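Local coordinates for extracellular solute-binding protein, family 5 (Chelativorans sp., PDB 6WM6) that binds EDTA and related metal-chelating aminopolycarboxylates in the periplasm, consistent with a role as the solute receptor of an ABC transporter, at residues 474-479 and 493-498; 466-471 and 509-514; 375-380 and 430-435; 379-384 and 389-394. All coordinates share one frame; numbering follows the deposited sequence. Where two conformers were deposited one is given.

Overall arrangement
Of the elements treated here, helix 377-386 comes first along the chain and starts two contacts. Interaction 4 closes a short loop back from the hairpin strand 390-392, and interaction 3 encloses it, bringing the turn after helix 416-429 against the same helix. The two touch, share Lys-379 and Ala-380, and have centres about 7 Å apart. Further along the chain, helix 467-474 opens interaction 2, which helix 504-521 closes; within that span, interaction 1 ties the loop after helix 467-474 to helix 489-499. Interactions 1 and 2 also touch, joining three consecutive helices. The two pairs lie in series along the chain, their centres 32 to 35 Å apart.

Interaction 1: 474-479 and 493-498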
loop_
_atom_site.group_PDB
_atom_site.type_symbol
_atom_site.label_atom_id
_atom_site.label_comp_id
_atom_site.label_asym_id
_atom_site.label_seq_id
_atom_site.Cartn_x
_atom_site.Cartn_y
_atom_site.Cartn_z
ATOM N N ILE A 474 -4.632 0.610 -12.174
ATOM C CA ILE A 474 -4.915 2.033 -12.129
ATOM C C ILE A 474 -5.237 2.593 -13.508
ATOM O O ILE A 474 -6.067 3.492 -13.630
ATOM C CB ILE A 474 -3.717 2.814 -11.528
ATOM C CG1 ILE A 474 -3.539 2.534 -10.049
ATOM C CG2 ILE A 474 -3.905 4.330 -11.772
ATOM C CD1 ILE A 474 -2.267 3.185 -9.512
ATOM N N PHE A 475 -4.532 2.162 -14.556
ATOM C CA PHE A 475 -4.500 2.894 -15.816
ATOM C C PHE A 475 -5.306 2.232 -16.923
ATOM O O PHE A 475 -5.367 2.780 -18.021
ATOM C CB PHE A 475 -3.059 3.127 -16.293
ATOM C CG PHE A 475 -2.245 3.963 -15.346
ATOM C CD1 PHE A 475 -2.295 5.359 -15.405
ATOM C CD2 PHE A 475 -1.419 3.390 -14.397
ATOM C CE1 PHE A 475 -1.555 6.132 -14.531
ATOM C CE2 PHE A 475 -0.687 4.157 -13.523
ATOM C CZ PHE A 475 -0.773 5.534 -13.578
ATOM N N LEU A 476 -5.909 1.086 -16.664
ATOM C CA LEU A 476 -6.644 0.360 -17.696
ATOM C C LEU A 476 -8.096 0.795 -17.672
ATOM O O LEU A 476 -8.655 1.137 -16.618
ATOM C CB LEU A 476 -6.539 -1.146 -17.459
ATOM C CG LEU A 476 -5.334 -1.896 -18.046
ATOM C CD1 LEU A 476 -4.024 -1.177 -17.841
ATOM C CD2 LEU A 476 -5.260 -3.297 -17.449
ATOM N N ARG A 477 -8.711 0.813 -18.844
ATOM C CA ARG A 477 -10.150 1.012 -18.885
ATOM C C ARG A 477 -10.808 -0.065 -18.022
ATOM O O ARG A 477 -10.372 -1.221 -17.989
ATOM C CB ARG A 477 -10.654 0.901 -20.321
ATOM C CG ARG A 477 -10.150 1.978 -21.247
ATOM C CD ARG A 477 -10.340 1.556 -22.697
ATOM N NE ARG A 477 -9.319 0.604 -23.131
ATOM C CZ ARG A 477 -9.257 0.079 -24.351
ATOM N NH1 ARG A 477 -10.162 0.407 -25.263
ATOM N NH2 ARG A 477 -8.291 -0.775 -24.657
ATOM N N ASP A 478 -11.823 0.327 -17.269
ATOM C CA ASP A 478 -12.623 -0.624 -16.505
ATOM C C ASP A 478 -11.835 -1.326 -15.399
ATOM O O ASP A 478 -12.115 -2.478 -15.069
ATOM C CB ASP A 478 -13.285 -1.667 -17.417
ATOM C CG ASP A 478 -14.085 -1.040 -18.541
ATOM O OD1 ASP A 478 -14.623 0.071 -18.346
ATOM O OD2 ASP A 478 -14.177 -1.661 -19.620
ATOM N N THR A 479 -10.864 -0.646 -14.788
ATOM C CA THR A 479 -10.182 -1.186 -13.618
ATOM C C THR A 479 -10.608 -0.450 -12.353
ATOM O O THR A 479 -11.123 0.672 -12.392
ATOM C CB THR A 479 -8.649 -1.169 -13.741
ATOM O OG1 THR A 479 -8.190 0.103 -14.213
ATOM C CG2 THR A 479 -8.177 -2.279 -14.669
ATOM N N GLU A 493 -1.325 -1.711 -23.674
ATOM C CA GLU A 493 -0.414 -2.632 -24.341
ATOM C C GLU A 493 0.966 -2.576 -23.696
ATOM O O GLU A 493 1.600 -3.617 -23.458
ATOM C CB GLU A 493 -0.342 -2.289 -25.824
ATOM C CG GLU A 493 0.710 -3.047 -26.621
ATOM C CD GLU A 493 0.811 -2.553 -28.057
ATOM O OE1 GLU A 493 0.280 -1.459 -28.353
ATOM O OE2 GLU A 493 1.415 -3.261 -28.888
ATOM N N ILE A 494 1.454 -1.368 -23.412
ATOM C CA ILE A 494 2.761 -1.219 -22.790
ATOM C C ILE A 494 2.787 -1.859 -21.412
ATOM O O ILE A 494 3.748 -2.560 -21.064
ATOM C CB ILE A 494 3.138 0.269 -22.706
ATOM C CG1 ILE A 494 3.378 0.868 -24.093
ATOM C CG2 ILE A 494 4.392 0.447 -21.837
ATOM C CD1 ILE A 494 3.259 2.368 -24.118
ATOM N N ILE A 495 1.741 -1.638 -20.613
ATOM C CA ILE A 495 1.691 -2.217 -19.276
ATOM C C ILE A 495 1.720 -3.739 -19.360
ATOM O O ILE A 495 2.416 -4.398 -18.582
ATOM C CB ILE A 495 0.459 -1.690 -18.506
ATOM C CG1 ILE A 495 0.632 -0.216 -18.161
ATOM C CG2 ILE A 495 0.200 -2.548 -17.270
ATOM C CD1 ILE A 495 -0.625 0.465 -17.630
ATOM N N GLY A 496 1.018 -4.311 -20.339
ATOM C CA GLY A 496 1.009 -5.755 -20.484
ATOM C C GLY A 496 2.373 -6.300 -20.871
ATOM O O GLY A 496 2.824 -7.324 -20.336
ATOM N N LYS A 497 3.071 -5.611 -21.779
ATOM C CA LYS A 497 4.426 -6.035 -22.122
ATOM C C LYS A 497 5.355 -5.908 -20.922
ATOM O O LYS A 497 6.192 -6.781 -20.675
ATOM C CB LYS A 497 4.958 -5.209 -23.293
ATOM C CG LYS A 497 4.295 -5.571 -24.612
ATOM C CD LYS A 497 4.740 -4.665 -25.744
ATOM C CE LYS A 497 4.089 -5.082 -27.056
ATOM N NZ LYS A 497 4.484 -4.185 -28.177
ATOM N N ALA A 498 5.188 -4.856 -20.122
ATOM C CA ALA A 498 6.041 -4.678 -18.962
ATOM C C ALA A 498 5.791 -5.768 -17.921
ATOM O O ALA A 498 6.724 -6.228 -17.249
ATOM C CB ALA A 498 5.791 -3.296 -18.349
#
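Apolar packing carries this contact, and all of it passes through one methyl group: CD1 of Ile-495, on helix 489-499, reaches into the start of the loop that leaves helix 467-474. CB of Phe-475 lies 3.8 Å from Ile-495 CD1. CD1 of Leu-476 meets that same Ile-495 CD1 at 3.8 Å, so the methyl is shared between two successive residues. The isoleucine presents it on an extended arm, CG1 lying anti to the carbonyl carbon (chi1 -70°) and CD1 trans beyond it. Against the Phe-475 ring the methyl stands obliquely, while Ile-474 CG2 sits over the centre of one ring face, 3.6 Å above the plane. An edge-to-face contact with Phe-486 adds to the aromatic environment.

Hydrogen bonds shape the loop rather than bridge the segments. A type II beta turn runs from Leu-476 to Thr-479, and in the conformer given, one of two deposited, Thr-479 OG1 donates to Leu-476 O over 2.7 Å. Asn-482 ND2 also donates to Leu-476 O, so this carbonyl has more than one partner.

Charged groups lie outside the apolar patch. Along the helix, Lys-497 NZ forms a salt bridge with Glu-493 OE2 at 3.3 Å, one turn apart, and from the loop Arg-477 NE pairs with Glu-492.

Around the contact, Ile-495 also touches Ala-471 of helix 467-474 and Leu-511 of helix 504-521, and Phe-475 leans on Ile-491. Helix 489-499 is thereby wedged between the loop, the helix before it and the helix after it.

Interaction 2: 466-471 and 509-514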
loop_
_atom_site.group_PDB
_atom_site.type_symbol
_atom_site.label_atom_id
_atom_site.label_comp_id
_atom_site.label_asym_id
_atom_site.label_seq_id
_atom_site.Cartn_x
_atom_site.Cartn_y
_atom_site.Cartn_z
ATOM N N PHE A 466 6.283 -4.356 -7.806
ATOM C CA PHE A 466 6.303 -4.438 -9.267
ATOM C C PHE A 466 5.469 -3.306 -9.844
ATOM O O PHE A 466 4.230 -3.411 -9.907
ATOM C CB PHE A 466 5.758 -5.793 -9.733
ATOM C CG PHE A 466 6.532 -6.956 -9.202
ATOM C CD1 PHE A 466 7.771 -7.258 -9.719
ATOM C CD2 PHE A 466 6.015 -7.734 -8.190
ATOM C CE1 PHE A 466 8.499 -8.343 -9.217
ATOM C CE2 PHE A 466 6.735 -8.819 -7.693
ATOM C CZ PHE A 466 7.968 -9.099 -8.206
ATOM N N PRO A 467 6.088 -2.223 -10.301
ATOM C CA PRO A 467 5.308 -1.116 -10.878
ATOM C C PRO A 467 4.341 -1.530 -11.957
ATOM O O PRO A 467 3.236 -0.964 -12.043
ATOM C CB PRO A 467 6.401 -0.177 -11.406
ATOM C CG PRO A 467 7.511 -0.358 -10.425
ATOM C CD PRO A 467 7.506 -1.855 -10.108
ATOM N N ALA A 468 4.689 -2.520 -12.789
ATOM C CA ALA A 468 3.804 -2.890 -13.885
ATOM C C ALA A 468 2.539 -3.561 -13.380
ATOM O O ALA A 468 1.492 -3.456 -14.028
ATOM C CB ALA A 468 4.518 -3.822 -14.857
ATOM N N VAL A 469 2.622 -4.268 -12.247
ATOM C CA VAL A 469 1.438 -4.894 -11.659
ATOM C C VAL A 469 0.512 -3.826 -11.101
ATOM O O VAL A 469 -0.697 -3.823 -11.362
ATOM C CB VAL A 469 1.835 -5.938 -10.606
ATOM C CG1 VAL A 469 0.567 -6.498 -9.918
ATOM C CG2 VAL A 469 2.633 -7.064 -11.262
ATOM N N LYS A 470 1.074 -2.863 -10.372
ATOM C CA LYS A 470 0.245 -1.785 -9.846
ATOM C C LYS A 470 -0.393 -0.998 -10.973
ATOM O O LYS A 470 -1.581 -0.642 -10.914
ATOM C CB LYS A 470 1.076 -0.852 -8.964
ATOM C CG LYS A 470 0.335 0.378 -8.430
ATOM C CD LYS A 470 -0.775 -0.039 -7.504
ATOM C CE LYS A 470 -1.446 1.168 -6.855
ATOM N NZ LYS A 470 -2.389 0.709 -5.832
ATOM N N ALA A 471 0.371 -0.722 -12.024
ATOM C CA ALA A 471 -0.148 0.084 -13.119
ATOM C C ALA A 471 -1.356 -0.560 -13.763
ATOM O O ALA A 471 -2.286 0.146 -14.186
ATOM C CB ALA A 471 0.961 0.311 -14.143
ATOM N N ALA A 509 12.094 -0.325 -18.036
ATOM C CA ALA A 509 12.427 0.274 -19.321
ATOM C C ALA A 509 11.195 0.307 -20.216
ATOM O O ALA A 509 10.913 1.319 -20.865
ATOM C CB ALA A 509 13.570 -0.481 -19.980
ATOM N N ILE A 510 10.432 -0.792 -20.246
ATOM C CA ILE A 510 9.220 -0.846 -21.064
ATOM C C ILE A 510 8.163 0.112 -20.520
ATOM O O ILE A 510 7.574 0.919 -21.258
ATOM C CB ILE A 510 8.697 -2.288 -21.098
ATOM C CG1 ILE A 510 9.689 -3.243 -21.792
ATOM C CG2 ILE A 510 7.331 -2.335 -21.796
ATOM C CD1 ILE A 510 9.424 -4.705 -21.457
ATOM N N LEU A 511 7.904 0.036 -19.213
ATOM C CA LEU A 511 6.824 0.791 -18.586
ATOM C C LEU A 511 7.062 2.295 -18.633
ATOM O O LEU A 511 6.086 3.072 -18.605
ATOM C CB LEU A 511 6.646 0.304 -17.150
ATOM C CG LEU A 511 5.421 0.828 -16.393
ATOM C CD1 LEU A 511 4.156 0.266 -16.984
ATOM C CD2 LEU A 511 5.532 0.445 -14.932
ATOM N N SER A 512 8.317 2.727 -18.732
ATOM C CA SER A 512 8.609 4.153 -18.818
ATOM C C SER A 512 7.803 4.835 -19.924
ATOM O O SER A 512 7.386 5.982 -19.758
ATOM C CB SER A 512 10.112 4.383 -19.043
ATOM O OG SER A 512 10.845 4.010 -17.897
ATOM N N GLU A 513 7.599 4.159 -21.062
ATOM C CA GLU A 513 6.820 4.750 -22.146
ATOM C C GLU A 513 5.388 5.023 -21.721
ATOM O O GLU A 513 4.794 6.045 -22.113
ATOM C CB GLU A 513 6.870 3.842 -23.380
ATOM C CG GLU A 513 6.254 4.499 -24.601
ATOM C CD GLU A 513 6.191 3.598 -25.828
ATOM O OE1 GLU A 513 6.627 2.422 -25.768
ATOM O OE2 GLU A 513 5.690 4.078 -26.876
ATOM N N ALA A 514 4.804 4.134 -20.924
ATOM C CA ALA A 514 3.448 4.358 -20.434
ATOM C C ALA A 514 3.408 5.519 -19.454
ATOM O O ALA A 514 2.451 6.285 -19.449
ATOM C CB ALA A 514 2.905 3.095 -19.774
#
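Leu-511 carries this contact, its two methyls divided between Pro-467 and Ala-468 on one hand and Ala-471 on the other. CD2 lies 3.7 Å from Pro-467 CB and also comes up to the backbone, 3.8 Å from Ala-468 N; the methyl of Ala-468 is farther off, its CB 4.4 Å from Leu-511 CD2. The other branch turns to the next helical turn, where Leu-511 CD1 faces Ala-471 CB at 4.3 Å. No hydrogen bond crosses, and every touching residue is buried.

The leucine reaches over because its CG stands trans to the backbone nitrogen (chi1 -171°), carrying the branch point out from its helix. On the receiving side small residues leave the backbone accessible. Pro-467 occupies the first position of the helix, where the missing amide hydrogen costs nothing. Phe-466 is the N-cap residue, and its carbonyl oxygen accepts from Lys-470 N at 3.2 Å, which closes the first helical turn, on which Pro-467 and Ala-468 sit.

Farther out, Lys-470 NZ is hydrogen-bonded to Gln-481 OE1, tying the other side of this helix to the loop that follows it.

The two short segments run at 34° to each other, their axes 10.7 Å apart at closest approach. Helix 489-499 lies alongside both: its Ala-498 packs on Ala-468 and its Ile-494 on Ala-514, completing a three-helix cluster.

Interaction 3: 375-380 and 430-435; sequences GDVEKA and APLGLK
A beta-alpha-beta crossover, in which strand 407-410, helix 416-429 and the parallel strand 436-439 follow one another, ends its helix in a 3-10 turn, and there Pro-431 and Leu-432 meet Val-377 and Ala-380 on the first turn of helix 377-386. The packing is wholly apolar, with no hydrogen bond across it. Val-377 offers CG1, which the torsion chi1 167° sets trans to the backbone nitrogen, and this methyl lies 4.1 Å from Pro-431 CB. The valine and the proline ring cross at about a right angle, a glancing touch near the surface. Deeper in, Leu-432 brings CD2 between two residues of the helix: it sits 3.8 Å from Ala-380 CB and 4.3 Å from Val-377 CG1. Val-377 and Ala-380 are three residues apart and so present one helical face to this single methyl.

Behind the contact, Ala-330 of helix 321-330 touches both Ala-380 and Leu-432, making a three-way junction of two helices and the turn. The turn itself is closed by Gly-433 N, which donates to Ala-430 O over 2.9 Å. With the positive phi of Gly-433 (84°), a beta carbon would collide with the carbonyl oxygen of Leu-432.

The helix start is fixed by Asp-376 as N-cap. Its carboxylate takes the amide hydrogen of Lys-379 in a fairly straight bond of 162°, and the donor approaches from well above the carboxylate plane, with Lys-379 N 3.1 Å from Asp-376 OD1.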
loop_
_atom_site.group_PDB
_atom_site.type_symbol
_atom_site.label_atom_id
_atom_site.label_comp_id
_atom_site.label_asym_id
_atom_site.label_seq_id
_atom_site.Cartn_x
_atom_site.Cartn_y
_atom_site.Cartn_z
ATOM N N GLY A 375 4.875 26.233 -11.229
ATOM C CA GLY A 375 4.374 27.497 -10.721
ATOM C C GLY A 375 4.360 28.588 -11.763
ATOM O O GLY A 375 4.492 29.772 -11.414
ATOM N N ASP A 376 4.196 28.234 -13.026
ATOM C CA ASP A 376 4.415 29.152 -14.149
ATOM C C ASP A 376 3.063 29.666 -14.630
ATOM O O ASP A 376 2.454 29.113 -15.552
ATOM C CB ASP A 376 5.172 28.425 -15.257
ATOM C CG ASP A 376 5.689 29.367 -16.327
ATOM O OD1 ASP A 376 5.202 30.527 -16.410
ATOM O OD2 ASP A 376 6.579 28.936 -17.086
ATOM N N VAL A 377 2.597 30.741 -13.991
ATOM C CA VAL A 377 1.270 31.277 -14.280
ATOM C C VAL A 377 1.184 31.791 -15.711
ATOM O O VAL A 377 0.174 31.593 -16.395
ATOM C CB VAL A 377 0.903 32.370 -13.260
ATOM C CG1 VAL A 377 -0.325 33.144 -13.726
ATOM C CG2 VAL A 377 0.655 31.748 -11.905
ATOM N N GLU A 378 2.227 32.475 -16.191
ATOM C CA GLU A 378 2.163 33.011 -17.547
ATOM C C GLU A 378 2.079 31.895 -18.581
ATOM O O GLU A 378 1.325 31.998 -19.555
ATOM C CB GLU A 378 3.329 33.959 -17.808
ATOM C CG GLU A 378 3.238 35.266 -17.011
ATOM C CD GLU A 378 1.890 35.964 -17.161
ATOM O OE1 GLU A 378 1.409 36.095 -18.307
ATOM O OE2 GLU A 378 1.305 36.360 -16.128
ATOM N N LYS A 379 2.801 30.791 -18.364
ATOM C CA LYS A 379 2.667 29.664 -19.282
ATOM C C LYS A 379 1.272 29.053 -19.189
ATOM O O LYS A 379 0.665 28.717 -20.221
ATOM C CB LYS A 379 3.750 28.619 -18.998
ATOM C CG LYS A 379 3.718 27.435 -19.940
ATOM C CD LYS A 379 4.867 26.471 -19.672
ATOM C CE LYS A 379 5.198 25.631 -20.898
ATOM N NZ LYS A 379 4.086 24.727 -21.305
ATOM N N ALA A 380 0.753 28.894 -17.962
ATOM C CA ALA A 380 -0.590 28.358 -17.792
ATOM C C ALA A 380 -1.628 29.230 -18.492
ATOM O O ALA A 380 -2.549 28.715 -19.152
ATOM C CB ALA A 380 -0.902 28.253 -16.302
ATOM N N ALA A 430 -5.891 30.562 -8.497
ATOM C CA ALA A 430 -6.732 31.751 -8.464
ATOM C C ALA A 430 -6.329 32.763 -9.530
ATOM O O ALA A 430 -7.231 33.371 -10.133
ATOM C CB ALA A 430 -6.709 32.367 -7.062
ATOM N N PRO A 431 -5.044 32.978 -9.824
ATOM C CA PRO A 431 -4.686 33.920 -10.905
ATOM C C PRO A 431 -5.171 33.503 -12.283
ATOM O O PRO A 431 -5.196 34.344 -13.199
ATOM C CB PRO A 431 -3.154 33.969 -10.844
ATOM C CG PRO A 431 -2.814 33.567 -9.447
ATOM C CD PRO A 431 -3.868 32.572 -9.027
ATOM N N LEU A 432 -5.536 32.241 -12.486
ATOM C CA LEU A 432 -6.121 31.811 -13.746
ATOM C C LEU A 432 -7.596 32.171 -13.858
ATOM O O LEU A 432 -8.202 31.906 -14.902
ATOM C CB LEU A 432 -5.971 30.302 -13.909
ATOM C CG LEU A 432 -4.553 29.746 -13.799
ATOM C CD1 LEU A 432 -4.559 28.236 -14.069
ATOM C CD2 LEU A 432 -3.578 30.468 -14.732
ATOM N N GLY A 433 -8.177 32.772 -12.822
ATOM C CA GLY A 433 -9.599 33.045 -12.827
ATOM C C GLY A 433 -10.456 31.891 -12.376
ATOM O O GLY A 433 -11.651 31.861 -12.676
ATOM N N LEU A 434 -9.867 30.909 -11.688
ATOM C CA LEU A 434 -10.579 29.740 -11.194
ATOM C C LEU A 434 -10.813 29.842 -9.697
ATOM O O LEU A 434 -10.002 30.395 -8.953
ATOM C CB LEU A 434 -9.751 28.481 -11.477
ATOM C CG LEU A 434 -9.601 28.166 -12.967
ATOM C CD1 LEU A 434 -8.531 27.094 -13.169
ATOM C CD2 LEU A 434 -10.922 27.696 -13.547
ATOM N N LYS A 435 -11.962 29.316 -9.272
ATOM C CA LYS A 435 -12.315 29.216 -7.862
ATOM C C LYS A 435 -12.468 27.743 -7.510
ATOM O O LYS A 435 -12.661 26.896 -8.383
ATOM C CB LYS A 435 -13.628 29.927 -7.567
ATOM C CG LYS A 435 -13.614 31.420 -7.853
ATOM C CD LYS A 435 -15.031 31.985 -7.851
ATOM C CE LYS A 435 -15.064 33.410 -8.382
ATOM N NZ LYS A 435 -16.431 33.832 -8.805
#

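Interaction 4: 379-384 and 389-394; sequences KAKGIL and YKLSGG
Backbone bond and CH-pi contact together fold a beta hairpin back on the helix that precedes it: Tyr-389, at the entrance to strand 390-392, sits against Leu-384 of helix 377-386. Gly-393 and Gly-394, both with positive phi, make the tight turn that sends the chain back along strand 395-397.

The backbone bond is donated by Tyr-389 N to Leu-384 O, 3.0 Å away, bent at 146° and reaching the oxygen from above the carbonyl plane. It links residues five apart and spans the C-terminal end of the helix, from Leu-384 inside it to Tyr-389 past it, so the chain reverses close to the helix end. The side chains then come together obliquely. Leu-384 CD2 lies over one face of the tyrosine ring, 4.2 Å from its centroid and 18° off the normal, shifted toward the rim on the side of CD1. The ring is placed there by chi1 of -67°, CG lying opposite the carbonyl carbon. At the far end of the ring, the hydroxyl OH is hydrogen-bonded to Asp-320 OD2.

Were the tyrosine cut back to an alanine, Leu-384 CD2 would probably lose the ring it lies over, a gap would open beside helix 321-330, and Asp-320 would be without this hydrogen-bond partner.

Leu-323 of helix 321-330 and Leu-396 of the second hairpin strand both touch Leu-384 and Tyr-389, enclosing the pair. Nearer the surface Lys-381, extended beyond CB, lays its aliphatic chain toward the hairpin, where its CE comes within 4.2 Å of Leu-391 CD1.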
loop_
_atom_site.group_PDB
_atom_site.type_symbol
_atom_site.label_atom_id
_atom_site.label_comp_id
_atom_site.label_asym_id
_atom_site.label_seq_id
_atom_site.Cartn_x
_atom_site.Cartn_y
_atom_site.Cartn_z
ATOM N N LYS A 379 2.801 30.791 -18.364
ATOM C CA LYS A 379 2.667 29.664 -19.282
ATOM C C LYS A 379 1.272 29.053 -19.189
ATOM O O LYS A 379 0.665 28.717 -20.221
ATOM C CB LYS A 379 3.750 28.619 -18.998
ATOM C CG LYS A 379 3.718 27.435 -19.940
ATOM C CD LYS A 379 4.867 26.471 -19.672
ATOM C CE LYS A 379 5.198 25.631 -20.898
ATOM N NZ LYS A 379 4.086 24.727 -21.305
ATOM N N ALA A 380 0.753 28.894 -17.962
ATOM C CA ALA A 380 -0.590 28.358 -17.792
ATOM C C ALA A 380 -1.628 29.230 -18.492
ATOM O O ALA A 380 -2.549 28.715 -19.152
ATOM C CB ALA A 380 -0.902 28.253 -16.302
ATOM N N LYS A 381 -1.511 30.559 -18.356
ATOM C CA LYS A 381 -2.442 31.452 -19.042
ATOM C C LYS A 381 -2.326 31.291 -20.549
ATOM O O LYS A 381 -3.335 31.353 -21.258
ATOM C CB LYS A 381 -2.173 32.900 -18.640
ATOM C CG LYS A 381 -2.678 33.276 -17.273
ATOM C CD LYS A 381 -2.302 34.727 -16.958
ATOM C CE LYS A 381 -2.887 35.209 -15.644
ATOM N NZ LYS A 381 -2.423 36.593 -15.337
ATOM N N GLY A 382 -1.109 31.080 -21.054
ATOM C CA GLY A 382 -0.935 30.854 -22.479
ATOM C C GLY A 382 -1.627 29.593 -22.954
ATOM O O GLY A 382 -2.267 29.580 -24.005
ATOM N N ILE A 383 -1.509 28.510 -22.182
ATOM C CA ILE A 383 -2.206 27.271 -22.518
ATOM C C ILE A 383 -3.701 27.529 -22.628
ATOM O O ILE A 383 -4.370 27.054 -23.555
ATOM C CB ILE A 383 -1.889 26.186 -21.463
ATOM C CG1 ILE A 383 -0.405 25.793 -21.557
ATOM C CG2 ILE A 383 -2.771 24.977 -21.659
ATOM C CD1 ILE A 383 0.091 24.982 -20.363
ATOM N N LEU A 384 -4.252 28.269 -21.670
ATOM C CA LEU A 384 -5.681 28.559 -21.703
ATOM C C LEU A 384 -6.050 29.422 -22.905
ATOM O O LEU A 384 -7.033 29.140 -23.587
ATOM C CB LEU A 384 -6.080 29.270 -20.409
ATOM C CG LEU A 384 -6.013 28.351 -19.181
ATOM C CD1 LEU A 384 -6.230 29.156 -17.917
ATOM C CD2 LEU A 384 -7.024 27.220 -19.287
ATOM N N TYR A 389 -9.935 29.938 -24.057
ATOM C CA TYR A 389 -10.459 30.514 -22.829
ATOM C C TYR A 389 -10.062 31.984 -22.733
ATOM O O TYR A 389 -9.086 32.441 -23.348
ATOM C CB TYR A 389 -9.860 29.785 -21.611
ATOM C CG TYR A 389 -10.282 28.341 -21.440
ATOM C CD1 TYR A 389 -9.734 27.327 -22.215
ATOM C CD2 TYR A 389 -11.228 27.983 -20.496
ATOM C CE1 TYR A 389 -10.124 26.018 -22.074
ATOM C CE2 TYR A 389 -11.630 26.666 -20.342
ATOM C CZ TYR A 389 -11.063 25.688 -21.118
ATOM O OH TYR A 389 -11.464 24.379 -20.962
ATOM N N LYS A 390 -10.821 32.737 -21.947
ATOM C CA LYS A 390 -10.577 34.158 -21.766
ATOM C C LYS A 390 -10.868 34.540 -20.325
ATOM O O LYS A 390 -11.756 33.978 -19.689
ATOM C CB LYS A 390 -11.447 35.010 -22.689
ATOM C CG LYS A 390 -11.122 34.827 -24.158
ATOM C CD LYS A 390 -11.740 35.924 -24.997
ATOM C CE LYS A 390 -11.165 35.916 -26.397
ATOM N NZ LYS A 390 -11.589 37.114 -27.168
ATOM N N LEU A 391 -10.103 35.501 -19.815
ATOM C CA LEU A 391 -10.362 36.089 -18.507
ATOM C C LEU A 391 -11.276 37.295 -18.680
ATOM O O LEU A 391 -11.041 38.142 -19.549
ATOM C CB LEU A 391 -9.053 36.513 -17.852
ATOM C CG LEU A 391 -8.360 35.445 -17.008
ATOM C CD1 LEU A 391 -6.950 35.869 -16.621
ATOM C CD2 LEU A 391 -9.195 35.159 -15.765
ATOM N N SER A 392 -12.324 37.365 -17.863
ATOM C CA SER A 392 -13.271 38.478 -17.905
ATOM C C SER A 392 -13.683 38.811 -16.478
ATOM O O SER A 392 -14.333 37.997 -15.809
ATOM C CB SER A 392 -14.497 38.132 -18.746
ATOM O OG SER A 392 -15.516 39.099 -18.570
ATOM N N GLY A 393 -13.320 40.004 -16.019
ATOM C CA GLY A 393 -13.691 40.412 -14.676
ATOM C C GLY A 393 -13.146 39.492 -13.605
ATOM O O GLY A 393 -13.829 39.229 -12.608
ATOM N N GLY A 394 -11.931 38.986 -13.794
ATOM C CA GLY A 394 -11.320 38.095 -12.830
ATOM C C GLY A 394 -11.837 36.677 -12.835
ATOM O O GLY A 394 -11.418 35.881 -11.979
#